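Local atomic coordinates of mannitol dehydrogenase (Pseudomonas fluorescens, PDB entry 1LJ8), a protein that binds NAD and probably acts as a mannitol 2-dehydrogenase, interconverting mannitol and fructose. Residues 82-87 and 242-247; 233-238 and 368-373; 317-322 and 363-368; 377-382 and 426-431. All coordinates share one frame; numbering follows the deposited sequence.

Contact 1: residues 82-87 and 242-247; sequences LFTLYE and LQLHDE
Strand 83-87 meets helix 238-248 almost at a right angle, the local axes crossing at 86°, and Y86 contributes the largest share of the 252 Å² buried between them. The tight part lies around L244. With CG anti to the backbone N (chi1 -176°), the Y86 ring lies along the L244 side chain, the two running past each other in opposite directions. CD1 of L244 sits over the middle of one ring face, 3.9 Å from the Y86 centroid and 13° off its normal, a CH-pi contact. The other methyl, L244 CD2, meets T84 CB tip to tip at 3.8 Å, while T84 OG1 is hydrogen-bonded to D252. Toward the phenol oxygen the packing gives way to a wetter rim. Q243 brings its CG up to the ring edge, 3.3 Å from Y86 OH, its amide turned steeply to the ring. No direct hydrogen bond links the segments; a water lying in the ring plane is 3.1 Å from Y86 OH and donates to E247 OE2 at 2.7 Å. The strand itself is held between 96-107 and 256-258 in the mixed sheet of the Rossmann domain, so Y86 and T84 dock the helix beside that sheet, with P255 also touching L244.

Contact 2: residues 233-238 and 368-373; sequences TPMTST and ADQLER. With NAD (nicotinamide-adenine-dinucleotide), chain B.
A single glutamine amide serves both backbone polar groups of one residue: Q370 accepts from M235 N through OE1 at 2.9 Å and donates from NE2 to M235 O at 2.8 Å. The bend of its chain at chi2 (94°) presents the amide to this loop. The two bonds are about equally straight but approach their acceptors differently, since M235 N lies on a lone pair in the carbonyl plane of OE1, whereas NE2 stands above the carbonyl plane of M235. The selenomethionine side chain lies obliquely across Q370, its CE against the amide carbon, and its CG packs on R373 CG at 3.8 Å.

R373 stands beside the cofactor, its NH1 close to NAD N7N. D369 is gripped side-on by R373, R373 NE to OD1 and R373 NH2 to OD2, both at 2.8 Å and both on syn lone pairs close to the guanidinium plane. This paired salt bridge fixes the rotation of the group, one face of which lies under T233 O and NAD O7N. T233 in turn reads the nicotinamide carboxamide with its backbone: T233 N donates to NAD O7N at 2.8 Å and NAD N7N donates to T233 O at 3.1 Å. An alanine at R373 would remove the two-nitrogen grip on D369 and the cover over T233 O, and would probably loosen the wall beside the carboxamide. P234 packs against the same carboxylate, its CB 3.6 Å from D369 OD1. Joining a loop of the Rossmann domain to the C-terminal domain, the contact lines the nicotinamide end of an interdomain NAD pocket, which G36 and F37 help to build.

Contact 3: residues 317-322 and 363-368; sequences FVHETM and SNQAIA
This is a partly buried contact within the C-terminal domain, formed by the short helix 318-322 with its N-cap residue F317 and the loop that follows helix 351-362; no direct hydrogen bond crosses it, and H319 contributes the largest share of the 343 Å² buried. The H319 CG takes the crowded position between backbone N and carbonyl carbon (chi1 64°), which turns the imidazole onto the loop. Q365 CA lies over one ring face, 4.1 Å from the H319 centroid, as a CH-pi contact, with Q365 O above the same face nearer the rim. E320 CG lies over the opposite face, offset toward the rim. The Q365 side chain bends at chi2 and crosses the ring obliquely, its amide plane 72° from the imidazole, and OE1 comes within 3.2 Å of H319 CD2. That amide is anchored on both sides, by NE2 to S363 O at 2.8 Å and by OE1 to N323. An alanine at H319 would remove the ring from between Q365 and E320 and would probably loosen the hold of the helix on the loop.

At one end, F317 CD2 packs on A368 CB at 3.8 Å, with A368 O at the ring edge. At the other, a water donates to both M322 O and S363 OG, the latter also bonded to V359. N364 OD1 accepts from I367 N, an Asx motif, while D90 holds the backbone of Q365 and A366; behind, V318 and M322 lean on helix 351-362, and T321 and M322 on helix 289-313.

Contact 4: residues 377-382 and 426-431; sequences DGSSKF and IPDPRA
D428 leaves its backbone with CG anti to the N (chi1 -169°), and its branches work on the start of helix 378-385. From CB the chain leads to CG, 3.3 Å from S379 OG, where the carboxylate divides. OD1 accepts from S379 N at 3.0 Å along a nearly straight N-H (168°), using its syn lone pair, and also receives a water that itself accepts from G378 N. OD2 takes S379 OG on its syn lone pair at 2.6 Å, and on its anti lone pair R430 N at 2.7 Å. S379 is thus gripped by both oxygens, its hydroxyl in the crowded position (chi1 65°) that turns it toward OD2.

The bond from R430 N closes an Asx turn on D428, which also opens the type I turn D428 to A431, so one carboxylate ties the approach to helix 431-437 to the first turn of helix 378-385. Proximity to the N-terminus of helix 378-385 would probably stabilise the negative charge of D428.

D377, at the N-cap of the same helix, supplies the second acidic group. Its OD1 receives S380 OG at 2.6 Å on the syn lone pair, and S380 N only weakly, while P429 CD presses against the oxygen at 3.2 Å, the proline crossing the carboxylate at about a right angle. D377 N donates to P427 O. The two acids come within 4.2 Å, OD1 of D377 to OD2 of D428, a like-charge approach that could raise the proton affinity of either. The R430 guanidinium forms a salt bridge with E453, and S379 also packs on C434 and I454.

Overall arrangement
Contact 1 is the most buried of the four, resting on an aromatic-aliphatic fit inside the Rossmann domain; the others are partly buried. Contact 2 alone joins the two domains, and it alone touches NAD directly, through the T233 backbone and the R373 side chain, and adds side-chain amide bonds and a salt bridge of its own. Its 233-238 loop runs into the helix used by contact 1, and it shares A368 with contact 3, where D369 O lies 2.9 Å from V318 N. Contacts 3 and 4 stay within the C-terminal domain yet differ: imidazole packing and a bridging water in the first, carboxylate bonding at a helix start in the second. Helices 371-375 and 378-385 succeed one another, linking contacts 2 and 4.

Contact 1: residues 82-87 and 242-247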
# COMPACT_ATOMS: atom_id res chain seq x y z
N LEU A 82 -0.19 -21.11 8.29
CA LEU A 82 -0.21 -21.37 6.84
C LEU A 82 -1.39 -20.57 6.21
O LEU A 82 -2.39 -20.31 6.88
CB LEU A 82 -0.45 -22.88 6.57
CG LEU A 82 0.61 -23.86 7.09
CD1 LEU A 82 0.13 -25.31 6.90
CD2 LEU A 82 1.92 -23.62 6.38
N PHE A 83 -1.29 -20.17 4.94
CA PHE A 83 -2.40 -19.50 4.27
C PHE A 83 -2.24 -19.79 2.80
O PHE A 83 -1.13 -20.10 2.35
CB PHE A 83 -2.43 -17.98 4.54
CG PHE A 83 -1.21 -17.23 4.08
CD1 PHE A 83 -1.17 -16.68 2.78
CD2 PHE A 83 -0.11 -17.10 4.91
CE1 PHE A 83 -0.02 -16.02 2.32
CE2 PHE A 83 1.06 -16.44 4.48
CZ PHE A 83 1.12 -15.89 3.16
N THR A 84 -3.34 -19.68 2.06
CA THR A 84 -3.33 -19.97 0.64
C THR A 84 -3.13 -18.68 -0.16
O THR A 84 -3.81 -17.66 0.09
CB THR A 84 -4.69 -20.57 0.17
OG1 THR A 84 -5.09 -21.64 1.07
CG2 THR A 84 -4.59 -21.15 -1.23
N LEU A 85 -2.24 -18.75 -1.14
CA LEU A 85 -2.04 -17.66 -2.09
C LEU A 85 -2.85 -18.14 -3.31
O LEU A 85 -2.55 -19.19 -3.89
CB LEU A 85 -0.57 -17.51 -2.42
CG LEU A 85 -0.39 -16.31 -3.38
CD1 LEU A 85 0.78 -15.46 -2.95
CD2 LEU A 85 -0.18 -16.85 -4.75
N TYR A 86 -3.87 -17.38 -3.69
CA TYR A 86 -4.78 -17.78 -4.77
C TYR A 86 -4.66 -16.74 -5.87
O TYR A 86 -5.25 -15.65 -5.77
CB TYR A 86 -6.18 -17.83 -4.17
CG TYR A 86 -7.33 -18.31 -5.06
CD1 TYR A 86 -7.08 -19.07 -6.19
CD2 TYR A 86 -8.65 -18.05 -4.70
CE1 TYR A 86 -8.18 -19.58 -7.00
CE2 TYR A 86 -9.73 -18.55 -5.48
CZ TYR A 86 -9.47 -19.31 -6.61
OH TYR A 86 -10.52 -19.84 -7.34
N GLU A 87 -3.92 -17.09 -6.93
CA GLU A 87 -3.72 -16.17 -8.06
C GLU A 87 -4.93 -16.19 -8.97
O GLU A 87 -5.46 -17.25 -9.27
CB GLU A 87 -2.45 -16.56 -8.86
CG GLU A 87 -1.13 -16.41 -8.07
CD GLU A 87 0.09 -16.84 -8.88
OE1 GLU A 87 -0.12 -17.56 -9.89
OE2 GLU A 87 1.24 -16.48 -8.48
N LEU A 242 -14.92 -18.06 -0.69
CA LEU A 242 -15.77 -19.14 -1.12
C LEU A 242 -15.35 -19.68 -2.47
O LEU A 242 -15.47 -20.89 -2.73
CB LEU A 242 -17.25 -18.66 -1.18
CG LEU A 242 -17.84 -18.32 0.19
CD1 LEU A 242 -19.29 -17.82 0.01
CD2 LEU A 242 -17.85 -19.55 1.10
N GLN A 243 -14.82 -18.81 -3.33
CA GLN A 243 -14.40 -19.26 -4.67
C GLN A 243 -13.25 -20.28 -4.51
O GLN A 243 -13.16 -21.28 -5.23
CB GLN A 243 -13.94 -18.07 -5.51
CG GLN A 243 -13.46 -18.46 -6.90
CD GLN A 243 -13.00 -17.27 -7.75
OE1 GLN A 243 -12.54 -16.21 -7.23
NE2 GLN A 243 -13.12 -17.43 -9.06
N LEU A 244 -12.37 -20.02 -3.54
CA LEU A 244 -11.25 -20.92 -3.30
C LEU A 244 -11.76 -22.31 -2.90
O LEU A 244 -11.26 -23.34 -3.36
CB LEU A 244 -10.36 -20.35 -2.19
CG LEU A 244 -9.19 -21.25 -1.76
CD1 LEU A 244 -8.21 -21.54 -2.99
CD2 LEU A 244 -8.44 -20.54 -0.63
N HIS A 245 -12.75 -22.34 -2.00
CA HIS A 245 -13.32 -23.62 -1.57
C HIS A 245 -14.05 -24.27 -2.76
O HIS A 245 -13.87 -25.47 -3.04
CB HIS A 245 -14.34 -23.38 -0.45
CG HIS A 245 -15.13 -24.61 -0.10
ND1 HIS A 245 -14.56 -25.70 0.52
CD2 HIS A 245 -16.41 -24.97 -0.39
CE1 HIS A 245 -15.44 -26.69 0.58
NE2 HIS A 245 -16.58 -26.26 0.04
N ASP A 246 -14.87 -23.47 -3.47
CA ASP A 246 -15.64 -23.98 -4.61
C ASP A 246 -14.73 -24.63 -5.64
O ASP A 246 -14.98 -25.76 -6.09
CB ASP A 246 -16.50 -22.85 -5.26
CG ASP A 246 -17.62 -22.31 -4.32
OD1 ASP A 246 -17.94 -23.05 -3.35
OD2 ASP A 246 -18.17 -21.18 -4.53
N GLU A 247 -13.63 -23.96 -5.99
CA GLU A 247 -12.72 -24.45 -7.03
C GLU A 247 -11.60 -25.37 -6.64
O GLU A 247 -11.16 -26.17 -7.46
CB GLU A 247 -12.04 -23.29 -7.73
CG GLU A 247 -12.89 -22.14 -7.99
CD GLU A 247 -13.10 -21.98 -9.45
OE1 GLU A 247 -14.14 -22.47 -9.97
OE2 GLU A 247 -12.19 -21.38 -10.07
O HOH W 1 -9.54 -20.93 -10.03

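Contact 2: residues 233-238 and 368-373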
# COMPACT_ATOMS: atom_id res chain seq x y z
N THR A 233 -3.44 -6.69 -5.07
CA THR A 233 -3.90 -7.63 -4.04
C THR A 233 -5.21 -7.14 -3.44
O THR A 233 -5.25 -6.29 -2.55
CB THR A 233 -2.78 -7.76 -2.93
OG1 THR A 233 -1.53 -8.17 -3.53
CG2 THR A 233 -3.22 -8.80 -1.83
N PRO A 234 -6.32 -7.65 -3.95
CA PRO A 234 -7.64 -7.25 -3.45
C PRO A 234 -7.83 -7.67 -1.96
O PRO A 234 -7.02 -8.45 -1.42
CB PRO A 234 -8.61 -8.06 -4.31
CG PRO A 234 -7.82 -8.29 -5.63
CD PRO A 234 -6.41 -8.55 -5.14
N MSE A 235 -8.92 -7.19 -1.36
CA MSE A 235 -9.31 -7.61 -0.01
C MSE A 235 -9.92 -9.00 -0.16
O MSE A 235 -10.52 -9.32 -1.20
CB MSE A 235 -10.38 -6.67 0.58
CG MSE A 235 -9.95 -5.22 0.57
SE MSE A 235 -11.35 -4.17 1.47
CE MSE A 235 -12.75 -4.35 0.10
N THR A 236 -9.72 -9.85 0.84
CA THR A 236 -10.30 -11.17 0.76
C THR A 236 -11.74 -11.05 1.25
O THR A 236 -12.03 -11.09 2.42
CB THR A 236 -9.52 -12.17 1.63
OG1 THR A 236 -8.22 -12.36 1.02
CG2 THR A 236 -10.26 -13.54 1.73
N SER A 237 -12.65 -10.90 0.31
CA SER A 237 -14.08 -10.81 0.66
C SER A 237 -14.59 -12.26 0.82
O SER A 237 -13.91 -13.26 0.54
CB SER A 237 -14.79 -10.14 -0.51
OG SER A 237 -14.63 -11.01 -1.62
N THR A 238 -15.82 -12.39 1.31
CA THR A 238 -16.37 -13.72 1.45
C THR A 238 -16.42 -14.43 0.11
O THR A 238 -16.15 -15.62 0.02
CB THR A 238 -17.79 -13.63 2.03
OG1 THR A 238 -17.69 -13.10 3.34
CG2 THR A 238 -18.43 -15.00 2.10
N ALA A 368 -11.20 -9.45 -9.67
CA ALA A 368 -12.25 -8.79 -8.92
C ALA A 368 -11.72 -7.89 -7.77
O ALA A 368 -12.08 -8.03 -6.59
CB ALA A 368 -13.26 -9.85 -8.39
N ASP A 369 -10.89 -6.93 -8.15
CA ASP A 369 -10.34 -5.99 -7.18
C ASP A 369 -11.37 -4.92 -6.89
O ASP A 369 -11.97 -4.31 -7.78
CB ASP A 369 -9.04 -5.39 -7.76
CG ASP A 369 -8.30 -4.54 -6.74
OD1 ASP A 369 -8.61 -4.72 -5.55
OD2 ASP A 369 -7.44 -3.71 -7.13
N GLN A 370 -11.61 -4.69 -5.62
CA GLN A 370 -12.68 -3.80 -5.19
C GLN A 370 -12.45 -2.31 -5.23
O GLN A 370 -11.46 -1.83 -4.70
CB GLN A 370 -13.09 -4.15 -3.75
CG GLN A 370 -13.33 -5.64 -3.54
CD GLN A 370 -12.09 -6.36 -3.00
OE1 GLN A 370 -11.00 -5.80 -2.89
NE2 GLN A 370 -12.27 -7.65 -2.65
N LEU A 371 -13.37 -1.56 -5.85
CA LEU A 371 -13.23 -0.13 -5.82
C LEU A 371 -13.28 0.35 -4.36
O LEU A 371 -12.65 1.36 -4.03
CB LEU A 371 -14.31 0.60 -6.68
CG LEU A 371 -14.18 0.33 -8.20
CD1 LEU A 371 -15.17 1.28 -8.92
CD2 LEU A 371 -12.70 0.55 -8.69
N GLU A 372 -13.97 -0.36 -3.47
CA GLU A 372 -13.96 0.09 -2.08
C GLU A 372 -12.52 0.07 -1.49
O GLU A 372 -12.17 0.93 -0.67
CB GLU A 372 -14.85 -0.78 -1.21
CG GLU A 372 -14.98 -0.17 0.18
CD GLU A 372 -16.14 -0.73 1.00
OE1 GLU A 372 -17.22 -1.01 0.44
OE2 GLU A 372 -15.97 -0.85 2.23
N ARG A 373 -11.72 -0.91 -1.94
CA ARG A 373 -10.33 -0.99 -1.50
C ARG A 373 -9.56 0.16 -2.14
O ARG A 373 -8.85 0.89 -1.47
CB ARG A 373 -9.69 -2.32 -1.96
CG ARG A 373 -8.25 -2.49 -1.47
CD ARG A 373 -7.57 -3.72 -2.12
NE ARG A 373 -7.21 -3.41 -3.50
CZ ARG A 373 -6.17 -2.66 -3.84
NH1 ARG A 373 -5.37 -2.12 -2.90
NH2 ARG A 373 -5.91 -2.46 -5.13
PA NAD B . -4.66 -4.37 4.43
O1A NAD B . -5.78 -3.53 4.73
O2A NAD B . -4.79 -5.82 4.11
O5B NAD B . -3.59 -4.32 5.61
C5B NAD B . -3.09 -3.02 6.08
C4B NAD B . -2.24 -3.47 7.29
O4B NAD B . -1.61 -2.24 7.84
C3B NAD B . -3.04 -4.02 8.52
O3B NAD B . -2.20 -5.04 9.12
C2B NAD B . -3.21 -2.78 9.41
O2B NAD B . -3.45 -3.09 10.77
C1B NAD B . -1.86 -2.12 9.24
N9A NAD B . -1.80 -0.73 9.56
C8A NAD B . -2.61 0.33 9.19
N7A NAD B . -2.20 1.48 9.67
C5A NAD B . -1.06 1.15 10.39
C6A NAD B . -0.19 1.98 11.11
N6A NAD B . -0.30 3.31 11.22
N1A NAD B . 0.88 1.39 11.76
C2A NAD B . 1.09 0.02 11.71
N3A NAD B . 0.26 -0.83 10.99
C4A NAD B . -0.81 -0.20 10.35
O3 NAD B . -3.89 -3.64 3.24
PN NAD B . -2.92 -4.20 2.10
O1N NAD B . -3.71 -4.49 0.90
O2N NAD B . -2.15 -5.30 2.68
O5D NAD B . -2.04 -2.94 1.75
C5D NAD B . -1.15 -2.47 2.75
C4D NAD B . -0.20 -1.59 2.06
O4D NAD B . 0.71 -2.27 1.18
C3D NAD B . -0.78 -0.39 1.22
O3D NAD B . -1.24 0.68 2.04
C2D NAD B . 0.35 -0.07 0.26
O2D NAD B . 1.25 0.88 0.81
C1D NAD B . 1.02 -1.45 0.02
N1N NAD B . 0.60 -2.12 -1.23
C2N NAD B . -0.64 -2.75 -1.43
C3N NAD B . -0.91 -3.25 -2.68
C7N NAD B . -2.28 -3.91 -2.93
O7N NAD B . -2.57 -4.16 -4.11
N7N NAD B . -3.13 -4.12 -1.95
C4N NAD B . 0.07 -3.11 -3.78
C5N NAD B . 1.33 -2.50 -3.51
C6N NAD B . 1.62 -1.98 -2.22

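Contact 3: residues 317-322 and 363-368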
# COMPACT_ATOMS: atom_id res chain seq x y z
N PHE A 317 -15.99 -2.82 -9.04
CA PHE A 317 -14.69 -3.48 -9.28
C PHE A 317 -13.89 -2.74 -10.31
O PHE A 317 -14.46 -2.08 -11.19
CB PHE A 317 -14.89 -4.92 -9.79
CG PHE A 317 -15.59 -5.76 -8.80
CD1 PHE A 317 -17.00 -5.85 -8.80
CD2 PHE A 317 -14.87 -6.41 -7.80
CE1 PHE A 317 -17.67 -6.57 -7.83
CE2 PHE A 317 -15.54 -7.14 -6.82
CZ PHE A 317 -16.94 -7.22 -6.83
N VAL A 318 -12.57 -2.86 -10.20
CA VAL A 318 -11.69 -2.19 -11.14
C VAL A 318 -11.93 -2.64 -12.59
O VAL A 318 -11.96 -1.80 -13.50
CB VAL A 318 -10.20 -2.43 -10.76
CG1 VAL A 318 -9.27 -1.81 -11.81
CG2 VAL A 318 -9.93 -1.78 -9.37
N HIS A 319 -12.16 -3.94 -12.81
CA HIS A 319 -12.36 -4.38 -14.19
C HIS A 319 -13.62 -3.81 -14.82
O HIS A 319 -13.68 -3.70 -16.05
CB HIS A 319 -12.39 -5.92 -14.32
CG HIS A 319 -13.53 -6.58 -13.61
ND1 HIS A 319 -13.48 -6.94 -12.27
CD2 HIS A 319 -14.72 -7.03 -14.07
CE1 HIS A 319 -14.59 -7.58 -11.94
NE2 HIS A 319 -15.36 -7.65 -13.02
N GLU A 320 -14.60 -3.45 -14.00
CA GLU A 320 -15.85 -2.85 -14.53
C GLU A 320 -15.55 -1.50 -15.13
O GLU A 320 -16.10 -1.15 -16.17
CB GLU A 320 -16.88 -2.68 -13.44
CG GLU A 320 -17.40 -4.04 -13.01
CD GLU A 320 -18.34 -3.97 -11.87
OE1 GLU A 320 -18.35 -2.99 -11.11
OE2 GLU A 320 -19.10 -4.96 -11.71
N THR A 321 -14.68 -0.71 -14.47
CA THR A 321 -14.33 0.58 -15.06
C THR A 321 -13.57 0.35 -16.36
O THR A 321 -13.70 1.14 -17.30
CB THR A 321 -13.43 1.46 -14.13
OG1 THR A 321 -12.10 0.89 -14.01
CG2 THR A 321 -14.11 1.64 -12.76
N MSE A 322 -12.79 -0.73 -16.46
CA MSE A 322 -12.06 -0.97 -17.68
C MSE A 322 -12.98 -1.47 -18.79
O MSE A 322 -12.53 -1.48 -19.96
CB MSE A 322 -10.92 -1.98 -17.46
CG MSE A 322 -9.82 -1.48 -16.54
SE MSE A 322 -8.83 0.09 -17.29
CE MSE A 322 -9.81 1.33 -16.48
N SER A 363 -7.63 -4.59 -16.44
CA SER A 363 -8.73 -5.23 -17.19
C SER A 363 -8.94 -6.68 -16.79
O SER A 363 -9.89 -7.34 -17.26
CB SER A 363 -8.46 -5.12 -18.71
OG SER A 363 -8.35 -3.74 -19.09
N ASN A 364 -8.05 -7.19 -15.93
CA ASN A 364 -8.15 -8.58 -15.40
C ASN A 364 -9.55 -8.76 -14.77
O ASN A 364 -9.89 -8.17 -13.74
CB ASN A 364 -7.01 -8.76 -14.37
CG ASN A 364 -7.01 -10.12 -13.70
OD1 ASN A 364 -7.97 -10.89 -13.77
ND2 ASN A 364 -5.92 -10.41 -13.00
N GLN A 365 -10.39 -9.57 -15.38
CA GLN A 365 -11.74 -9.71 -14.84
C GLN A 365 -11.81 -10.70 -13.70
O GLN A 365 -12.62 -10.55 -12.79
CB GLN A 365 -12.73 -10.18 -15.93
CG GLN A 365 -12.56 -9.46 -17.27
CD GLN A 365 -13.31 -8.14 -17.36
OE1 GLN A 365 -14.52 -8.09 -17.10
NE2 GLN A 365 -12.60 -7.06 -17.73
N ALA A 366 -10.95 -11.71 -13.74
CA ALA A 366 -11.01 -12.76 -12.72
C ALA A 366 -10.64 -12.29 -11.31
O ALA A 366 -11.18 -12.79 -10.34
CB ALA A 366 -10.10 -13.87 -13.12
N ILE A 367 -9.72 -11.32 -11.23
CA ILE A 367 -9.22 -10.85 -9.93
C ILE A 367 -10.26 -10.15 -9.06
O ILE A 367 -10.22 -10.22 -7.82
CB ILE A 367 -7.96 -9.94 -10.15
CG1 ILE A 367 -7.15 -9.70 -8.84
CG2 ILE A 367 -8.40 -8.63 -10.76
CD1 ILE A 367 -6.69 -10.96 -8.12
N ALA A 368 -11.20 -9.45 -9.67
CA ALA A 368 -12.25 -8.79 -8.92
C ALA A 368 -11.72 -7.89 -7.77
O ALA A 368 -12.08 -8.03 -6.59
CB ALA A 368 -13.26 -9.85 -8.39
O HOH W 2 -10.25 -2.64 -21.13

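Contact 4: residues 377-382 and 426-431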
# COMPACT_ATOMS: atom_id res chain seq x y z
N ASP A 377 -8.96 5.37 2.12
CA ASP A 377 -7.88 6.22 2.61
C ASP A 377 -7.39 7.26 1.58
O ASP A 377 -6.17 7.51 1.43
CB ASP A 377 -6.71 5.31 3.08
CG ASP A 377 -5.74 6.01 4.02
OD1 ASP A 377 -6.02 7.17 4.45
OD2 ASP A 377 -4.67 5.39 4.33
N GLY A 378 -8.34 7.86 0.89
CA GLY A 378 -7.99 8.91 -0.06
C GLY A 378 -7.27 10.06 0.66
O GLY A 378 -6.41 10.72 0.06
N SER A 379 -7.64 10.32 1.92
CA SER A 379 -6.97 11.42 2.65
C SER A 379 -5.45 11.19 2.74
O SER A 379 -4.68 12.15 2.68
CB SER A 379 -7.57 11.60 4.06
OG SER A 379 -7.33 10.46 4.87
N SER A 380 -5.01 9.93 2.81
CA SER A 380 -3.57 9.67 2.84
C SER A 380 -2.99 9.43 1.44
O SER A 380 -1.80 9.65 1.22
CB SER A 380 -3.22 8.42 3.69
OG SER A 380 -3.80 8.45 5.01
N LYS A 381 -3.82 8.94 0.52
CA LYS A 381 -3.35 8.60 -0.81
C LYS A 381 -3.19 9.79 -1.75
O LYS A 381 -2.25 9.81 -2.54
CB LYS A 381 -4.29 7.57 -1.45
CG LYS A 381 -4.21 6.22 -0.78
CD LYS A 381 -5.27 5.30 -1.32
CE LYS A 381 -5.02 3.86 -0.73
NZ LYS A 381 -6.10 2.96 -1.16
N PHE A 382 -4.10 10.76 -1.68
CA PHE A 382 -3.96 11.90 -2.57
C PHE A 382 -2.58 12.57 -2.61
O PHE A 382 -2.06 12.78 -3.70
CB PHE A 382 -5.05 12.97 -2.30
CG PHE A 382 -6.29 12.79 -3.18
CD1 PHE A 382 -7.42 12.16 -2.69
CD2 PHE A 382 -6.28 13.21 -4.51
CE1 PHE A 382 -8.53 11.95 -3.48
CE2 PHE A 382 -7.40 13.00 -5.33
CZ PHE A 382 -8.54 12.36 -4.82
N ILE A 426 -17.68 5.64 4.37
CA ILE A 426 -16.38 6.05 3.78
C ILE A 426 -15.23 5.33 4.49
O ILE A 426 -14.95 5.59 5.65
CB ILE A 426 -16.12 7.55 3.95
CG1 ILE A 426 -17.33 8.39 3.50
CG2 ILE A 426 -14.85 7.94 3.15
CD1 ILE A 426 -17.68 8.21 2.06
N PRO A 427 -14.50 4.47 3.78
CA PRO A 427 -13.40 3.78 4.46
C PRO A 427 -12.12 4.65 4.48
O PRO A 427 -11.22 4.46 3.69
CB PRO A 427 -13.26 2.50 3.63
CG PRO A 427 -13.61 2.94 2.25
CD PRO A 427 -14.76 3.91 2.44
N ASP A 428 -12.07 5.58 5.41
CA ASP A 428 -10.94 6.51 5.51
C ASP A 428 -10.71 6.75 6.98
O ASP A 428 -11.67 6.92 7.74
CB ASP A 428 -11.33 7.82 4.82
CG ASP A 428 -10.15 8.78 4.62
OD1 ASP A 428 -9.88 9.07 3.42
OD2 ASP A 428 -9.52 9.24 5.63
N PRO A 429 -9.44 6.75 7.41
CA PRO A 429 -9.17 6.98 8.84
C PRO A 429 -9.63 8.36 9.29
O PRO A 429 -9.83 8.60 10.47
CB PRO A 429 -7.66 6.76 8.94
CG PRO A 429 -7.14 7.14 7.55
CD PRO A 429 -8.20 6.51 6.65
N ARG A 430 -9.86 9.28 8.35
CA ARG A 430 -10.32 10.60 8.72
C ARG A 430 -11.68 10.83 8.08
O ARG A 430 -12.00 11.94 7.66
CB ARG A 430 -9.35 11.67 8.19
CG ARG A 430 -7.91 11.43 8.63
CD ARG A 430 -7.05 12.66 8.35
NE ARG A 430 -7.48 13.82 9.15
CZ ARG A 430 -7.02 15.06 8.99
NH1 ARG A 430 -6.10 15.32 8.05
NH2 ARG A 430 -7.49 16.05 9.75
N ALA A 431 -12.49 9.78 8.03
CA ALA A 431 -13.79 9.88 7.36
C ALA A 431 -14.66 11.02 7.88
O ALA A 431 -15.17 11.85 7.10
CB ALA A 431 -14.55 8.52 7.47
O HOH W 3 -11.29 8.59 1.11